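Local coordinates for centrosomal protein 43 (Homo sapiens, PDB 2D68) that is required for anchoring microtubules to the centrosome and for ciliation, this fragment being the N-terminal domain through which it forms homodimers, at residues 61-66 against 75-80. Residues are numbered along the deposited sequence; the frame is centred on the assembly and turned at random.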
ATOM      1  N   LEU B  61       0.956  13.771   5.123  1.00 14.45           N
ATOM      2  CA  LEU B  61       1.105  13.925   3.677  1.00 13.82           C
ATOM      3  C   LEU B  61       0.619  15.290   3.161  1.00 14.38           C
ATOM      4  O   LEU B  61       0.821  15.637   1.992  1.00 14.98           O
ATOM      5  CB  LEU B  61       0.341  12.812   2.961  1.00 14.18           C
ATOM      6  CG  LEU B  61       0.882  11.394   3.124  1.00 13.01           C
ATOM      7  CD1 LEU B  61      -0.190  10.396   2.790  1.00 13.27           C
ATOM      8  CD2 LEU B  61       2.088  11.184   2.206  1.00 14.06           C
ATOM      9  N   GLY B  62      -0.043  16.051   4.028  1.00 14.14           N
ATOM     10  CA  GLY B  62      -0.578  17.363   3.636  1.00 14.28           C
ATOM     11  C   GLY B  62      -1.885  17.267   2.875  1.00 14.71           C
ATOM     12  O   GLY B  62      -2.327  18.245   2.241  1.00 16.50           O
ATOM     13  N   ILE B  63      -2.527  16.103   2.942  1.00 13.59           N
ATOM     14  CA  ILE B  63      -3.821  15.892   2.293  1.00 13.70           C
ATOM     15  C   ILE B  63      -4.964  16.400   3.174  1.00 14.62           C
ATOM     16  O   ILE B  63      -5.030  16.094   4.364  1.00 14.63           O
ATOM     17  CB  ILE B  63      -4.004  14.399   1.915  1.00 13.35           C
ATOM     18  CG1 ILE B  63      -2.967  14.038   0.838  1.00 12.27           C
ATOM     19  CG2 ILE B  63      -5.424  14.097   1.464  1.00 13.63           C
ATOM     20  CD1 ILE B  63      -2.760  12.547   0.630  1.00 12.56           C
ATOM     21  N   ILE B  64      -5.857  17.193   2.583  1.00 14.95           N
ATOM     22  CA  ILE B  64      -7.026  17.717   3.301  1.00 15.77           C
ATOM     23  C   ILE B  64      -8.239  16.846   2.954  1.00 15.93           C
ATOM     24  O   ILE B  64      -8.624  16.757   1.787  1.00 16.72           O
ATOM     25  CB  ILE B  64      -7.315  19.204   2.919  1.00 15.63           C
ATOM     26  CG1 ILE B  64      -6.079  20.088   3.112  1.00 15.36           C
ATOM     27  CG2 ILE B  64      -8.520  19.744   3.698  1.00 17.11           C
ATOM     28  CD1 ILE B  64      -6.093  21.367   2.260  1.00 17.33           C
ATOM     29  N   GLU B  65      -8.846  16.178   3.940  1.00 15.87           N
ATOM     30  CA  GLU B  65     -10.065  15.403   3.628  1.00 15.66           C
ATOM     31  C   GLU B  65     -11.150  16.279   3.026  1.00 16.45           C
ATOM     32  O   GLU B  65     -11.440  17.385   3.515  1.00 16.74           O
ATOM     33  CB  GLU B  65     -10.656  14.655   4.832  1.00 16.12           C
ATOM     34  CG  GLU B  65      -9.767  13.603   5.423  1.00 15.53           C
ATOM     35  CD  GLU B  65      -9.645  12.282   4.629  1.00 16.47           C
ATOM     36  OE1 GLU B  65     -10.075  12.122   3.453  1.00 15.41           O
ATOM     37  OE2 GLU B  65      -9.051  11.378   5.211  1.00 13.74           O
ATOM     38  N   ALA B  66     -11.749  15.770   1.961  1.00 16.42           N
ATOM     39  CA  ALA B  66     -12.814  16.476   1.263  1.00 17.07           C
ATOM     40  C   ALA B  66     -13.698  15.442   0.576  1.00 17.63           C
ATOM     41  O   ALA B  66     -13.414  14.236   0.630  1.00 16.51           O
ATOM     42  CB  ALA B  66     -12.216  17.458   0.261  1.00 17.17           C
ATOM     43  N   LEU B  75      -4.175   5.972  -0.369  1.00  8.32           N
ATOM     44  CA  LEU B  75      -3.241   5.686  -1.471  1.00  9.23           C
ATOM     45  C   LEU B  75      -3.807   6.080  -2.824  1.00  9.18           C
ATOM     46  O   LEU B  75      -3.064   6.378  -3.755  1.00  9.37           O
ATOM     47  CB  LEU B  75      -2.847   4.207  -1.486  1.00 10.04           C
ATOM     48  CG  LEU B  75      -1.705   3.816  -0.561  1.00  9.73           C
ATOM     49  CD1 LEU B  75      -1.528   2.301  -0.508  1.00 11.30           C
ATOM     50  CD2 LEU B  75      -0.388   4.502  -0.990  1.00  9.67           C
ATOM     51  N   LEU B  76      -5.136   6.082  -2.956  1.00  9.16           N
ATOM     52  CA  LEU B  76      -5.709   6.570  -4.216  1.00  9.25           C
ATOM     53  C   LEU B  76      -5.313   8.035  -4.466  1.00  9.65           C
ATOM     54  O   LEU B  76      -4.956   8.414  -5.598  1.00 10.10           O
ATOM     55  CB  LEU B  76      -7.228   6.407  -4.222  1.00  9.61           C
ATOM     56  CG  LEU B  76      -7.845   6.911  -5.535  1.00  9.63           C
ATOM     57  CD1 LEU B  76      -7.339   6.165  -6.731  1.00  9.13           C
ATOM     58  CD2 LEU B  76      -9.366   6.839  -5.452  1.00 10.12           C
ATOM     59  N   GLU B  77      -5.375   8.858  -3.423  1.00  9.20           N
ATOM     60  CA  GLU B  77      -5.042  10.271  -3.560  1.00  9.19           C
ATOM     61  C   GLU B  77      -3.550  10.462  -3.801  1.00  9.63           C
ATOM     62  O   GLU B  77      -3.124  11.296  -4.624  1.00 10.06           O
ATOM     63  CB  GLU B  77      -5.484  11.040  -2.313  1.00  9.95           C
ATOM     64  CG  GLU B  77      -5.353  12.548  -2.475  1.00 11.26           C
ATOM     65  CD  GLU B  77      -6.346  13.182  -3.456  1.00 12.80           C
ATOM     66  OE1 GLU B  77      -7.030  12.492  -4.237  1.00 12.28           O
ATOM     67  OE2 GLU B  77      -6.433  14.420  -3.436  1.00 13.89           O
ATOM     68  N   VAL B  78      -2.758   9.663  -3.106  1.00  9.40           N
ATOM     69  CA  VAL B  78      -1.309   9.675  -3.323  1.00  9.55           C
ATOM     70  C   VAL B  78      -1.012   9.370  -4.790  1.00 10.26           C
ATOM     71  O   VAL B  78      -0.272  10.103  -5.460  1.00 10.32           O
ATOM     72  CB  VAL B  78      -0.587   8.692  -2.376  1.00  9.94           C
ATOM     73  CG1 VAL B  78       0.885   8.627  -2.742  1.00  9.94           C
ATOM     74  CG2 VAL B  78      -0.750   9.149  -0.922  1.00  9.26           C
ATOM     75  N   ILE B  79      -1.621   8.317  -5.328  1.00 10.09           N
ATOM     76  CA  ILE B  79      -1.311   7.925  -6.694  1.00 11.17           C
ATOM     77  C   ILE B  79      -1.872   8.908  -7.747  1.00 10.37           C
ATOM     78  O   ILE B  79      -1.221   9.166  -8.765  1.00 10.70           O
ATOM     79  CB  ILE B  79      -1.692   6.451  -6.951  1.00 11.72           C
ATOM     80  CG1 ILE B  79      -0.754   5.512  -6.171  1.00 14.55           C
ATOM     81  CG2 ILE B  79      -1.683   6.128  -8.437  1.00 14.94           C
ATOM     82  CD1 ILE B  79       0.743   5.778  -6.368  1.00 16.94           C
ATOM     83  N   ARG B  80      -3.052   9.485  -7.495  1.00  9.98           N
ATOM     84  CA  ARG B  80      -3.575  10.534  -8.377  1.00 10.04           C
ATOM     85  C   ARG B  80      -2.571  11.689  -8.519  1.00  9.96           C
ATOM     86  O   ARG B  80      -2.398  12.251  -9.610  1.00  9.58           O
ATOM     87  CB  ARG B  80      -4.914  11.054  -7.862  1.00 10.04           C
ATOM     88  CG  ARG B  80      -5.591  12.049  -8.806  1.00 10.57           C
ATOM     89  CD  ARG B  80      -6.900  12.556  -8.215  1.00 10.30           C
ATOM     90  NE  ARG B  80      -6.707  13.457  -7.072  1.00 11.04           N
ATOM     91  CZ  ARG B  80      -6.286  14.718  -7.176  1.00 10.75           C
ATOM     92  NH1 ARG B  80      -6.012  15.234  -8.380  1.00  9.02           N
ATOM     93  NH2 ARG B  80      -6.150  15.466  -6.087  1.00  9.67           N
TER
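Apolar contact joins L61 and I63 to V78 and the aliphatic part of E77. CD1 of L61 lies 4.0 Å from CG2 of V78, and the two side chains cross at about a right angle. The same valine methyl also serves I63, whose CD1 is 4.2 Å from V78 CG2, so one branch of V78 faces both residues. In I63, CG1 stands anti to the carbonyl carbon (chi1 -66°) and chi2 is extended, which carries CD1 outward to the helix; there it comes within 4.0 Å of CG of E77, the two chains sliding past each other in opposite directions.

The charged pair of this contact, a salt bridge, lies within helix 74-80. E77 bends at chi2, and R80, one turn on, grips its carboxylate side-on: NE donates to OE1 of E77 at 3.0 Å, and NH2 of R80 to OE2 of E77 at 2.9 Å. Both bonds are nearly straight and lie close to the guanidinium plane, yet each oxygen is approached from above the carboxylate plane, by 48° at OE1. An alanine here, lacking CG and the carboxylate, would probably open a gap beside CD1 of I63 and leave the R80 guanidinium without its carboxylate mate.

The turn at G62, at positive phi (80°), ends helix 54-61 in a Schellman motif, consistent with L61 and I63 both pointing to helix 74-80. L61 also packs on L20 and L24 of helix 16-31, and its carbonyl oxygen accepts a hydrogen bond from W82 of the second subunit, whose V78 packs against V78 here. The arrangement is thus a Schellman-terminated helix and its following loop packed on helix 74-80 at the dimer interface of the all-helical FOP dimerisation domain, a member of the LisH clan.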